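Local coordinates for protein alcohol dehydrogenase (Aeropyrum pernix, PDB 1H2B) that probably catalyses the zinc-dependent, NAD-linked interconversion of alcohols with aldehydes or ketones, and is a tetrameric enzyme from a hyperthermophilic archaeon, at residues B[83-88]-B[93-98]; B[177-182]-B[305-310]; B[270-275]-B[279-284]. All coordinates share one frame; numbering follows the deposited sequence. Where two conformers were deposited one is given.

Contact 1: residues B[83-88]-B[93-98]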
loop_
_atom_site.group_PDB
_atom_site.type_symbol
_atom_site.label_atom_id
_atom_site.label_comp_id
_atom_site.label_asym_id
_atom_site.label_seq_id
_atom_site.Cartn_x
_atom_site.Cartn_y
_atom_site.Cartn_z
ATOM N N GLY B 83 -18.748 13.168 -27.327
ATOM C CA GLY B 83 -19.868 13.559 -28.150
ATOM C C GLY B 83 -20.934 14.219 -27.293
ATOM O O GLY B 83 -20.659 14.743 -26.223
ATOM N N TYR B 84 -22.140 14.198 -27.843
ATOM C CA TYR B 84 -23.284 14.805 -27.174
ATOM C C TYR B 84 -24.356 13.742 -27.056
ATOM O O TYR B 84 -24.575 12.945 -27.982
ATOM C CB TYR B 84 -23.825 15.966 -28.013
ATOM C CG TYR B 84 -22.835 17.059 -28.253
ATOM C CD1 TYR B 84 -22.047 17.073 -29.410
ATOM C CD2 TYR B 84 -22.657 18.048 -27.311
ATOM C CE1 TYR B 84 -21.109 18.095 -29.636
ATOM C CE2 TYR B 84 -21.734 19.072 -27.515
ATOM C CZ TYR B 84 -20.971 19.079 -28.681
ATOM O OH TYR B 84 -20.075 20.081 -28.906
ATOM N N ILE B 85 -25.027 13.694 -25.913
ATOM C CA ILE B 85 -26.119 12.733 -25.778
ATOM C C ILE B 85 -27.082 12.982 -26.940
ATOM O O ILE B 85 -27.401 14.148 -27.239
ATOM C CB ILE B 85 -26.848 12.901 -24.424
ATOM C CG1 ILE B 85 -25.917 12.564 -23.227
ATOM C CG2 ILE B 85 -28.125 12.050 -24.374
ATOM C CD1 ILE B 85 -25.514 11.110 -23.076
ATOM N N GLU B 86 -27.561 11.882 -27.532
ATOM C CA GLU B 86 -28.634 11.990 -28.533
ATOM C C GLU B 86 -29.953 11.592 -27.871
ATOM O O GLU B 86 -30.938 12.372 -27.919
ATOM C CB GLU B 86 -28.322 11.169 -29.778
ATOM C CG GLU B 86 -29.542 11.191 -30.717
ATOM C CD GLU B 86 -29.800 12.558 -31.323
ATOM O OE1 GLU B 86 -28.865 13.394 -31.490
ATOM O OE2 GLU B 86 -30.990 12.801 -31.644
ATOM N N GLU B 87 -30.008 10.392 -27.295
ATOM C CA GLU B 87 -31.175 9.955 -26.526
ATOM C C GLU B 87 -30.797 8.935 -25.497
ATOM O O GLU B 87 -29.693 8.372 -25.536
ATOM C CB GLU B 87 -32.229 9.365 -27.475
ATOM C CG GLU B 87 -31.766 8.097 -28.190
ATOM C CD GLU B 87 -32.868 7.534 -29.062
ATOM O OE1 GLU B 87 -32.612 7.310 -30.242
ATOM O OE2 GLU B 87 -33.976 7.301 -28.539
ATOM N N VAL B 88 -31.715 8.693 -24.565
ATOM C CA VAL B 88 -31.494 7.723 -23.503
ATOM C C VAL B 88 -32.741 6.899 -23.257
ATOM O O VAL B 88 -33.900 7.353 -23.542
ATOM C CB VAL B 88 -31.038 8.386 -22.162
ATOM C CG1 VAL B 88 -29.762 9.263 -22.348
ATOM C CG2 VAL B 88 -32.170 9.224 -21.545
ATOM N N GLU B 93 -30.486 8.420 -15.517
ATOM C CA GLU B 93 -30.617 9.714 -14.838
ATOM C C GLU B 93 -29.584 10.745 -15.260
ATOM O O GLU B 93 -28.437 10.399 -15.576
ATOM C CB GLU B 93 -30.595 9.517 -13.316
ATOM C CG GLU B 93 -31.466 8.361 -12.857
ATOM C CD GLU B 93 -31.230 7.977 -11.410
ATOM O OE1 GLU B 93 -30.760 6.837 -11.155
ATOM O OE2 GLU B 93 -31.528 8.805 -10.526
ATOM N N GLY B 94 -29.969 12.020 -15.218
ATOM C CA GLY B 94 -29.046 13.136 -15.368
ATOM C C GLY B 94 -28.468 13.355 -16.767
ATOM O O GLY B 94 -27.530 14.114 -16.927
ATOM N N LEU B 95 -29.057 12.705 -17.765
ATOM C CA LEU B 95 -28.595 12.840 -19.167
ATOM C C LEU B 95 -29.711 13.164 -20.121
ATOM O O LEU B 95 -30.736 12.501 -20.118
ATOM C CB LEU B 95 -27.903 11.527 -19.608
ATOM C CG LEU B 95 -26.609 11.154 -18.870
ATOM C CD1 LEU B 95 -26.195 9.683 -19.159
ATOM C CD2 LEU B 95 -25.502 12.144 -19.196
ATOM N N GLU B 96 -29.493 14.172 -20.948
ATOM C CA GLU B 96 -30.501 14.537 -21.941
ATOM C C GLU B 96 -29.829 15.027 -23.204
ATOM O O GLU B 96 -28.656 15.438 -23.214
ATOM C CB GLU B 96 -31.539 15.513 -21.360
ATOM C CG GLU B 96 -30.992 16.859 -21.016
ATOM C CD GLU B 96 -31.965 17.760 -20.233
ATOM O OE1 GLU B 96 -33.081 17.361 -19.875
ATOM O OE2 GLU B 96 -31.547 18.869 -19.957
ATOM N N LYS B 97 -30.601 14.988 -24.291
ATOM C CA LYS B 97 -30.102 15.399 -25.587
ATOM C C LYS B 97 -29.321 16.690 -25.484
ATOM O O LYS B 97 -29.805 17.693 -24.937
ATOM C CB LYS B 97 -31.263 15.512 -26.636
ATOM C CG LYS B 97 -30.746 15.981 -28.017
ATOM C CD LYS B 97 -31.616 15.546 -29.201
ATOM C CE LYS B 97 -31.024 16.156 -30.494
ATOM N NZ LYS B 97 -31.651 15.622 -31.730
ATOM N N GLY B 98 -28.123 16.671 -26.042
ATOM C CA GLY B 98 -27.257 17.837 -26.130
ATOM C C GLY B 98 -26.160 17.870 -25.066
ATOM O O GLY B 98 -25.221 18.678 -25.217
HETATM O O HOH W 1 -28.838 14.881 -33.617
#
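Glu86 reaches Lys97 from a classic beta bulge, where it and Glu87 both face Ile45 of strand 44-52. Its CB starts away from the loop, but the chain bends at chi2 (68°) and the carboxylate comes back to lie alongside the lysine, both side chains pointing the same way. Lys97 NZ closes a salt bridge on the syn side of Glu86 OE2, 2.9 Å off and 22° out of the carboxylate plane. A water donates to Glu86 OE1 at 2.6 Å and also reaches Lys97 NZ, though only weakly. With an alanine at Glu86 the ammonium would probably be left without its carboxylate mate, and the extended lysine chain could swing more freely. The backbones are tied by Gly98 N to Ile85 O, 2.9 Å and nearly straight at 172°; a CA-H...O contact from Lys97 CA, 3.4 Å from Ile85 O, adds to the same carbonyl. Gly98 O comes to the edge of the Tyr84 ring, 3.4 Å from CD2. On the apolar side, Leu95 crosses Ile85 and Val88 at about right angles, with CD2 4.0 Å from Ile85 CD1 and CB 4.0 Å from Val88 CG1. Leu95 continues onto Val148 and Lys150, which folds the loop before strand 100-103 against strand 148-150; Tyr84 packs strand 81-88 on helix 157-162 and strand 44-52.

Contact 2: residues B[177-182]-B[305-310]. With NAJ (nicotinamide-adenine-dinucleotide (acidic form)), chain I; OCA (octanoic acid (caprylic acid)), chain H.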
loop_
_atom_site.group_PDB
_atom_site.type_symbol
_atom_site.label_atom_id
_atom_site.label_comp_id
_atom_site.label_asym_id
_atom_site.label_seq_id
_atom_site.Cartn_x
_atom_site.Cartn_y
_atom_site.Cartn_z
ATOM N N VAL B 177 0.639 5.634 -14.985
ATOM C CA VAL B 177 1.440 6.574 -14.182
ATOM C C VAL B 177 1.111 6.412 -12.704
ATOM O O VAL B 177 2.021 6.526 -11.864
ATOM C CB VAL B 177 1.272 8.024 -14.699
ATOM C CG1 VAL B 177 1.811 9.032 -13.644
ATOM C CG2 VAL B 177 1.998 8.181 -16.076
ATOM N N LYS B 178 -0.152 6.164 -12.369
ATOM C CA LYS B 178 -0.491 5.805 -10.960
ATOM C C LYS B 178 0.311 4.622 -10.493
ATOM O O LYS B 178 0.873 4.648 -9.375
ATOM C CB LYS B 178 -1.972 5.497 -10.817
ATOM C CG LYS B 178 -2.844 6.701 -11.028
ATOM C CD LYS B 178 -4.220 6.480 -10.396
ATOM C CE LYS B 178 -4.610 7.655 -9.542
ATOM N NZ LYS B 178 -5.714 7.443 -8.536
ATOM N N LYS B 179 0.409 3.566 -11.309
ATOM C CA LYS B 179 1.257 2.437 -10.939
ATOM C C LYS B 179 2.708 2.894 -10.715
ATOM O O LYS B 179 3.323 2.591 -9.686
ATOM C CB LYS B 179 1.253 1.335 -12.021
ATOM C CG LYS B 179 -0.049 0.558 -12.160
ATOM C CD LYS B 179 0.204 -0.504 -13.209
ATOM C CE LYS B 179 -0.896 -1.541 -13.218
ATOM N NZ LYS B 179 -2.190 -0.926 -13.534
ATOM N N ALA B 180 3.234 3.695 -11.634
ATOM C CA ALA B 180 4.615 4.165 -11.558
ATOM C C ALA B 180 4.862 4.940 -10.276
ATOM O O ALA B 180 5.926 4.764 -9.663
ATOM C CB ALA B 180 4.951 5.038 -12.774
ATOM N N ALA B 181 3.934 5.830 -9.928
ATOM C CA ALA B 181 4.124 6.808 -8.854
ATOM C C ALA B 181 4.372 6.102 -7.522
ATOM O O ALA B 181 5.085 6.637 -6.646
ATOM C CB ALA B 181 2.984 7.674 -8.751
ATOM N N ARG B 182 3.875 4.871 -7.406
ATOM C CA ARG B 182 3.936 4.154 -6.116
ATOM C C ARG B 182 5.370 3.935 -5.604
ATOM O O ARG B 182 5.593 3.716 -4.376
ATOM C CB ARG B 182 3.241 2.789 -6.269
ATOM C CG ARG B 182 1.736 2.949 -6.297
ATOM C CD ARG B 182 1.029 1.818 -7.035
ATOM N NE ARG B 182 1.400 0.504 -6.510
ATOM C CZ ARG B 182 1.267 -0.640 -7.182
ATOM N NH1 ARG B 182 0.789 -0.616 -8.446
ATOM N NH2 ARG B 182 1.622 -1.805 -6.591
ATOM N N GLU B 305 5.003 -5.279 -15.263
ATOM C CA GLU B 305 3.605 -5.143 -14.798
ATOM C C GLU B 305 2.746 -4.609 -15.924
ATOM O O GLU B 305 2.952 -3.467 -16.386
ATOM C CB GLU B 305 3.557 -4.130 -13.644
ATOM C CG GLU B 305 4.386 -4.609 -12.432
ATOM C CD GLU B 305 4.558 -3.542 -11.380
ATOM O OE1 GLU B 305 3.546 -2.854 -11.066
ATOM O OE2 GLU B 305 5.671 -3.433 -10.825
ATOM N N GLY B 306 1.753 -5.396 -16.353
ATOM C CA GLY B 306 0.860 -4.878 -17.372
ATOM C C GLY B 306 -0.067 -3.819 -16.810
ATOM O O GLY B 306 -0.369 -3.789 -15.616
ATOM N N SER B 307 -0.511 -2.935 -17.706
ATOM C CA SER B 307 -1.524 -1.963 -17.313
ATOM C C SER B 307 -2.539 -1.903 -18.437
ATOM O O SER B 307 -2.145 -1.878 -19.597
ATOM C CB SER B 307 -0.891 -0.578 -17.098
ATOM O OG SER B 307 -1.745 0.220 -16.290
ATOM N N LEU B 308 -3.824 -1.901 -18.087
ATOM C CA LEU B 308 -4.919 -2.079 -19.047
ATOM C C LEU B 308 -5.905 -0.907 -18.869
ATOM O O LEU B 308 -6.615 -0.849 -17.868
ATOM C CB LEU B 308 -5.657 -3.406 -18.759
ATOM C CG LEU B 308 -6.906 -3.655 -19.638
ATOM C CD1 LEU B 308 -6.539 -3.757 -21.111
ATOM C CD2 LEU B 308 -7.564 -4.981 -19.160
ATOM N N VAL B 309 -5.919 -0.015 -19.864
ATOM C CA VAL B 309 -6.872 1.109 -19.909
ATOM C C VAL B 309 -6.990 1.695 -18.512
ATOM O O VAL B 309 -5.993 2.101 -17.957
ATOM C CB VAL B 309 -8.203 0.667 -20.583
ATOM C CG1 VAL B 309 -9.049 1.909 -20.983
ATOM C CG2 VAL B 309 -7.970 -0.139 -21.872
ATOM N N GLY B 310 -8.202 1.810 -17.955
ATOM C CA GLY B 310 -8.308 2.182 -16.546
ATOM C C GLY B 310 -9.748 2.106 -16.139
ATOM O O GLY B 310 -10.623 1.669 -16.897
HETATM P PA NAJ I . 1.547 5.655 -31.327
HETATM O O1A NAJ I . 1.755 5.040 -32.683
HETATM O O2A NAJ I . 0.859 7.025 -31.217
HETATM O O5B NAJ I . 2.927 5.911 -30.565
HETATM C C5B NAJ I . 4.019 4.984 -30.621
HETATM C C4B NAJ I . 5.248 5.843 -30.374
HETATM O O4B NAJ I . 6.361 4.941 -30.210
HETATM C C3B NAJ I . 5.555 6.823 -31.506
HETATM O O3B NAJ I . 5.803 8.149 -31.011
HETATM C C2B NAJ I . 6.789 6.147 -32.086
HETATM O O2B NAJ I . 7.661 7.037 -32.800
HETATM C C1B NAJ I . 7.479 5.523 -30.866
HETATM N N9A NAJ I . 8.422 4.448 -31.169
HETATM C C8A NAJ I . 8.413 3.492 -32.194
HETATM N N7A NAJ I . 9.488 2.670 -32.050
HETATM C C5A NAJ I . 10.186 3.094 -30.956
HETATM C C6A NAJ I . 11.335 2.659 -30.342
HETATM N N6A NAJ I . 12.070 1.640 -30.806
HETATM N N1A NAJ I . 11.736 3.283 -29.190
HETATM C C2A NAJ I . 11.066 4.376 -28.670
HETATM N N3A NAJ I . 9.952 4.812 -29.297
HETATM C C4A NAJ I . 9.525 4.181 -30.424
HETATM O O3 NAJ I . 0.784 4.559 -30.464
HETATM P PN NAJ I . -0.303 4.759 -29.288
HETATM O O1N NAJ I . -1.644 4.861 -29.853
HETATM O O2N NAJ I . 0.178 5.791 -28.348
HETATM O O5D NAJ I . -0.247 3.291 -28.639
HETATM C C5D NAJ I . 0.952 2.902 -27.974
HETATM C C4D NAJ I . 0.902 1.410 -27.688
HETATM O O4D NAJ I . -0.041 1.198 -26.622
HETATM C C3D NAJ I . 0.381 0.568 -28.852
HETATM O O3D NAJ I . 0.956 -0.747 -28.744
HETATM C C2D NAJ I . -1.125 0.485 -28.568
HETATM O O2D NAJ I . -1.793 -0.584 -29.177
HETATM C C1D NAJ I . -1.048 0.308 -27.040
HETATM N N1N NAJ I . -2.257 0.543 -26.250
HETATM C C2N NAJ I . -2.332 -0.121 -25.061
HETATM C C3N NAJ I . -3.411 0.094 -24.222
HETATM C C7N NAJ I . -3.517 -0.684 -22.951
HETATM O O7N NAJ I . -4.642 -0.470 -22.249
HETATM N N7N NAJ I . -2.573 -1.487 -22.452
HETATM C C4N NAJ I . -4.456 1.022 -24.545
HETATM C C5N NAJ I . -4.219 1.805 -25.710
HETATM C C6N NAJ I . -3.159 1.539 -26.555
HETATM C C1 OCA H . -7.056 -0.133 -26.254
HETATM C C2 OCA H . -6.722 -1.611 -26.008
HETATM C C3 OCA H . -7.719 -2.242 -25.020
HETATM C C4 OCA H . -7.722 -3.762 -24.998
HETATM C C5 OCA H . -8.872 -4.249 -24.119
HETATM C C6 OCA H . -8.788 -5.754 -23.876
HETATM C C7 OCA H . -9.851 -6.279 -22.917
HETATM C C8 OCA H . -9.677 -7.779 -22.753
HETATM O O1 OCA H . -6.465 0.506 -27.168
HETATM O O2 OCA H . -7.888 0.452 -25.529
#
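Lys179 NZ donates to Ser307 OG at 3.0 Å, and the same ammonium makes a salt bridge with Glu301 of the second subunit. That carboxylate probably offsets the nearby like charge of Arg175. The extended lysine chain carries CE to 3.3 Å from Gly306 O, and the bend at chi4 (61°) then turns NZ to the serine hydroxyl. Ser307 has its OG anti to N (chi1 -160°), turned to the helix, while its carbonyl serves the cofactor: NAJ N7N donates to Ser307 O at 2.9 Å. Two residues on, Val309 N donates to NAJ O7N at 2.7 Å. Both ends of the carboxamide are therefore held by backbone, which fixes the rotation of that group. This is the C-terminal edge of the parallel Rossmann sheet, where the chain leaves strand 303-306 and passes alongside the carboxamide of the nicotinamide; helix 166-181, which also carries the zinc ligand Asp168, packs beside it. At the far end Arg182 NH1 and Glu305 OE1 stay 4.4 Å apart, a pairing of charge alone, since the oxygen lies well out of the guanidinium plane. Glu305 OE2 is bonded to Ser303 OG and salt-bridged to Arg280 NE, and the Glu305 backbone joins an antiparallel ladder with the second subunit, carrying the sheet across the interface. Further along, in the octanoic acid pocket, Leu308 CD1 lies 3.8 Å from C5 of the ligand, and Val309 CG2 comes 3.7 Å from its O2.

Contact 3: residues B[270-275]-B[279-284]. With NAJ (nicotinamide-adenine-dinucleotide (acidic form)), chain I.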
loop_
_atom_site.group_PDB
_atom_site.type_symbol
_atom_site.label_atom_id
_atom_site.label_comp_id
_atom_site.label_asym_id
_atom_site.label_seq_id
_atom_site.Cartn_x
_atom_site.Cartn_y
_atom_site.Cartn_z
ATOM N N TYR B 270 14.457 -4.033 -25.352
ATOM C CA TYR B 270 15.409 -3.213 -24.603
ATOM C C TYR B 270 14.900 -2.651 -23.266
ATOM O O TYR B 270 15.719 -2.387 -22.348
ATOM C CB TYR B 270 16.045 -2.082 -25.470
ATOM C CG TYR B 270 15.205 -0.848 -25.813
ATOM C CD1 TYR B 270 14.930 0.138 -24.845
ATOM C CD2 TYR B 270 14.799 -0.621 -27.136
ATOM C CE1 TYR B 270 14.219 1.259 -25.178
ATOM C CE2 TYR B 270 14.076 0.517 -27.498
ATOM C CZ TYR B 270 13.804 1.449 -26.504
ATOM O OH TYR B 270 13.118 2.594 -26.830
ATOM N N THR B 271 13.580 -2.474 -23.152
ATOM C CA THR B 271 13.114 -1.779 -21.945
ATOM C C THR B 271 13.422 -2.501 -20.621
ATOM O O THR B 271 13.743 -1.846 -19.663
ATOM C CB THR B 271 11.645 -1.365 -22.015
ATOM O OG1 THR B 271 10.826 -2.486 -22.389
ATOM C CG2 THR B 271 11.462 -0.291 -23.133
ATOM N N PRO B 272 13.397 -3.838 -20.526
ATOM C CA PRO B 272 13.765 -4.476 -19.250
ATOM C C PRO B 272 15.199 -4.153 -18.862
ATOM O O PRO B 272 15.479 -4.117 -17.673
ATOM C CB PRO B 272 13.601 -5.980 -19.528
ATOM C CG PRO B 272 12.633 -6.031 -20.707
ATOM C CD PRO B 272 12.974 -4.803 -21.557
ATOM N N TYR B 273 16.089 -3.893 -19.847
ATOM C CA TYR B 273 17.488 -3.652 -19.573
ATOM C C TYR B 273 17.716 -2.214 -19.109
ATOM O O TYR B 273 18.858 -1.889 -18.716
ATOM C CB TYR B 273 18.322 -3.968 -20.826
ATOM C CG TYR B 273 18.397 -5.455 -21.059
ATOM C CD1 TYR B 273 17.487 -6.072 -21.883
ATOM C CD2 TYR B 273 19.324 -6.225 -20.390
ATOM C CE1 TYR B 273 17.530 -7.477 -22.102
ATOM C CE2 TYR B 273 19.365 -7.647 -20.578
ATOM C CZ TYR B 273 18.456 -8.222 -21.423
ATOM O OH TYR B 273 18.501 -9.584 -21.599
ATOM N N LEU B 274 16.661 -1.375 -19.139
ATOM C CA LEU B 274 16.765 -0.018 -18.544
ATOM C C LEU B 274 16.667 -0.027 -17.018
ATOM O O LEU B 274 17.045 0.942 -16.350
ATOM C CB LEU B 274 15.675 0.920 -19.087
ATOM C CG LEU B 274 15.592 1.050 -20.617
ATOM C CD1 LEU B 274 14.367 1.846 -20.990
ATOM C CD2 LEU B 274 16.904 1.663 -21.117
ATOM N N LEU B 275 16.169 -1.128 -16.462
ATOM C CA LEU B 275 15.797 -1.136 -15.047
ATOM C C LEU B 275 16.979 -1.258 -14.096
ATOM O O LEU B 275 17.897 -2.083 -14.275
ATOM C CB LEU B 275 14.868 -2.317 -14.762
ATOM C CG LEU B 275 13.542 -2.304 -15.536
ATOM C CD1 LEU B 275 12.773 -3.598 -15.176
ATOM C CD2 LEU B 275 12.655 -1.055 -15.281
ATOM N N GLY B 279 13.699 -2.253 -9.902
ATOM C CA GLY B 279 13.079 -1.508 -10.976
ATOM C C GLY B 279 11.787 -2.184 -11.451
ATOM O O GLY B 279 11.599 -3.390 -11.282
ATOM N N ARG B 280 10.935 -1.386 -12.064
ATOM C CA ARG B 280 9.609 -1.853 -12.506
ATOM C C ARG B 280 9.394 -1.402 -13.907
ATOM O O ARG B 280 9.527 -0.187 -14.218
ATOM C CB ARG B 280 8.515 -1.287 -11.648
ATOM C CG ARG B 280 8.636 -1.654 -10.141
ATOM C CD ARG B 280 7.744 -0.802 -9.314
ATOM N NE ARG B 280 6.328 -1.008 -9.638
ATOM C CZ ARG B 280 5.379 -0.104 -9.523
ATOM N NH1 ARG B 280 5.707 1.134 -9.123
ATOM N NH2 ARG B 280 4.120 -0.393 -9.857
ATOM N N LEU B 281 9.083 -2.370 -14.771
ATOM C CA LEU B 281 8.690 -2.048 -16.150
ATOM C C LEU B 281 7.176 -2.114 -16.243
ATOM O O LEU B 281 6.586 -3.179 -16.023
ATOM C CB LEU B 281 9.358 -3.019 -17.140
ATOM C CG LEU B 281 8.846 -2.954 -18.594
ATOM C CD1 LEU B 281 9.068 -1.585 -19.244
ATOM C CD2 LEU B 281 9.556 -4.088 -19.347
ATOM N N ILE B 282 6.551 -0.992 -16.573
ATOM C CA ILE B 282 5.111 -0.971 -16.768
ATOM C C ILE B 282 4.869 -1.160 -18.245
ATOM O O ILE B 282 5.334 -0.353 -19.070
ATOM C CB ILE B 282 4.477 0.354 -16.282
ATOM C CG1 ILE B 282 4.958 0.753 -14.871
ATOM C CG2 ILE B 282 2.943 0.262 -16.408
ATOM C CD1 ILE B 282 4.818 -0.290 -13.857
ATOM N N ILE B 283 4.265 -2.294 -18.600
ATOM C CA ILE B 283 3.995 -2.643 -19.999
ATOM C C ILE B 283 2.586 -2.181 -20.383
ATOM O O ILE B 283 1.588 -2.635 -19.802
ATOM C CB ILE B 283 4.150 -4.167 -20.201
ATOM C CG1 ILE B 283 5.612 -4.525 -19.945
ATOM C CG2 ILE B 283 3.730 -4.598 -21.620
ATOM C CD1 ILE B 283 5.859 -6.070 -19.869
ATOM N N VAL B 284 2.550 -1.266 -21.359
ATOM C CA VAL B 284 1.305 -0.679 -21.827
ATOM C C VAL B 284 1.139 -1.000 -23.301
ATOM O O VAL B 284 0.101 -1.559 -23.728
ATOM C CB VAL B 284 1.262 0.852 -21.624
ATOM C CG1 VAL B 284 -0.068 1.345 -22.181
ATOM C CG2 VAL B 284 1.411 1.193 -20.141
HETATM P PA NAJ I . 1.547 5.655 -31.327
HETATM O O1A NAJ I . 1.755 5.040 -32.683
HETATM O O2A NAJ I . 0.859 7.025 -31.217
HETATM O O5B NAJ I . 2.927 5.911 -30.565
HETATM C C5B NAJ I . 4.019 4.984 -30.621
HETATM C C4B NAJ I . 5.248 5.843 -30.374
HETATM O O4B NAJ I . 6.361 4.941 -30.210
HETATM C C3B NAJ I . 5.555 6.823 -31.506
HETATM O O3B NAJ I . 5.803 8.149 -31.011
HETATM C C2B NAJ I . 6.789 6.147 -32.086
HETATM O O2B NAJ I . 7.661 7.037 -32.800
HETATM C C1B NAJ I . 7.479 5.523 -30.866
HETATM N N9A NAJ I . 8.422 4.448 -31.169
HETATM C C8A NAJ I . 8.413 3.492 -32.194
HETATM N N7A NAJ I . 9.488 2.670 -32.050
HETATM C C5A NAJ I . 10.186 3.094 -30.956
HETATM C C6A NAJ I . 11.335 2.659 -30.342
HETATM N N6A NAJ I . 12.070 1.640 -30.806
HETATM N N1A NAJ I . 11.736 3.283 -29.190
HETATM C C2A NAJ I . 11.066 4.376 -28.670
HETATM N N3A NAJ I . 9.952 4.812 -29.297
HETATM C C4A NAJ I . 9.525 4.181 -30.424
HETATM O O3 NAJ I . 0.784 4.559 -30.464
HETATM P PN NAJ I . -0.303 4.759 -29.288
HETATM O O1N NAJ I . -1.644 4.861 -29.853
HETATM O O2N NAJ I . 0.178 5.791 -28.348
HETATM O O5D NAJ I . -0.247 3.291 -28.639
HETATM C C5D NAJ I . 0.952 2.902 -27.974
HETATM C C4D NAJ I . 0.902 1.410 -27.688
HETATM O O4D NAJ I . -0.041 1.198 -26.622
HETATM C C3D NAJ I . 0.381 0.568 -28.852
HETATM O O3D NAJ I . 0.956 -0.747 -28.744
HETATM C C2D NAJ I . -1.125 0.485 -28.568
HETATM O O2D NAJ I . -1.793 -0.584 -29.177
HETATM C C1D NAJ I . -1.048 0.308 -27.040
HETATM N N1N NAJ I . -2.257 0.543 -26.250
HETATM C C2N NAJ I . -2.332 -0.121 -25.061
HETATM C C3N NAJ I . -3.411 0.094 -24.222
HETATM C C7N NAJ I . -3.517 -0.684 -22.951
HETATM O O7N NAJ I . -4.642 -0.470 -22.249
HETATM N N7N NAJ I . -2.573 -1.487 -22.452
HETATM C C4N NAJ I . -4.456 1.022 -24.545
HETATM C C5N NAJ I . -4.219 1.805 -25.710
HETATM C C6N NAJ I . -3.159 1.539 -26.555
#
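Arg280 meets Leu275 through its backbone, while its side chain leaves on the other side of the strand, where NH1 is gripped by both Thr183 OG1 and Lys179 O. Arg280 NE adds a salt bridge to Glu305 on the next strand, so the guanidinium is held at several points and its rotation is fixed. On the side facing 270-275 the contact is van der Waals packing, mostly of aliphatic side chains. Leu275 CD2 rests 3.4 Å from Arg280 O, and its other methyl, CD1, comes 4.0 Å from Leu281 CB, the two leucines crossing at about a right angle. Gly279 lies so close to Leu275 that a CB there would collide with the leucine's own CB. Leu281 throws its CG anti to N (chi1 170°), which brings both methyls toward the turn. CD1 and CD2 each lie 3.7 Å from Thr271 OG1, a hydroxyl whose polar need is met by Thr267 O. Pro272 comes in at a slant, its CG 3.9 Å from Leu281 CD2. Phe304 of strand 303-306 packs against Pro272, Leu275 and Leu281 and so closes this apolar cluster. The turn itself is tightened by i-to-i+3 backbone bonds, such as Tyr273 N to Tyr270 O at 2.9 Å. The outer ends of both segments meet the dinucleotide. Tyr270 OH is hydrogen-bonded to NAJ N1A at 2.8 Å, the adenine nitrogen lying in the plane of the phenol ring at its edge; Val284 O accepts from NAJ N7N at 3.0 Å, nearly straight at 165°. Helix 265-270 and this turn form the connection between the parallel neighbours 255-260 and 279-283, a beta-alpha-beta crossover of the Rossmann fold that binds NAD.

Overall arrangement
Contacts 2 and 3 are neighbours in the cofactor domain, their centres 13 Å apart, because strands 303-306 and 279-283 lie side by side in one parallel sheet; Glu305 N is probably hydrogen-bonded to Leu281 O at 2.7 Å. Along the chain, contact 3 falls between the two segments of contact 2. They share the dinucleotide: contact 3 meets its adenine, and both hold the nicotinamide carboxamide. The Ser307 side chain of contact 2 is about 13 Å from a bound zinc ion. Contact 1 stands apart at the surface of the GroES-like domain, away from these sites, its centre 32 Å from that of contact 2 and 42 Å from that of contact 3.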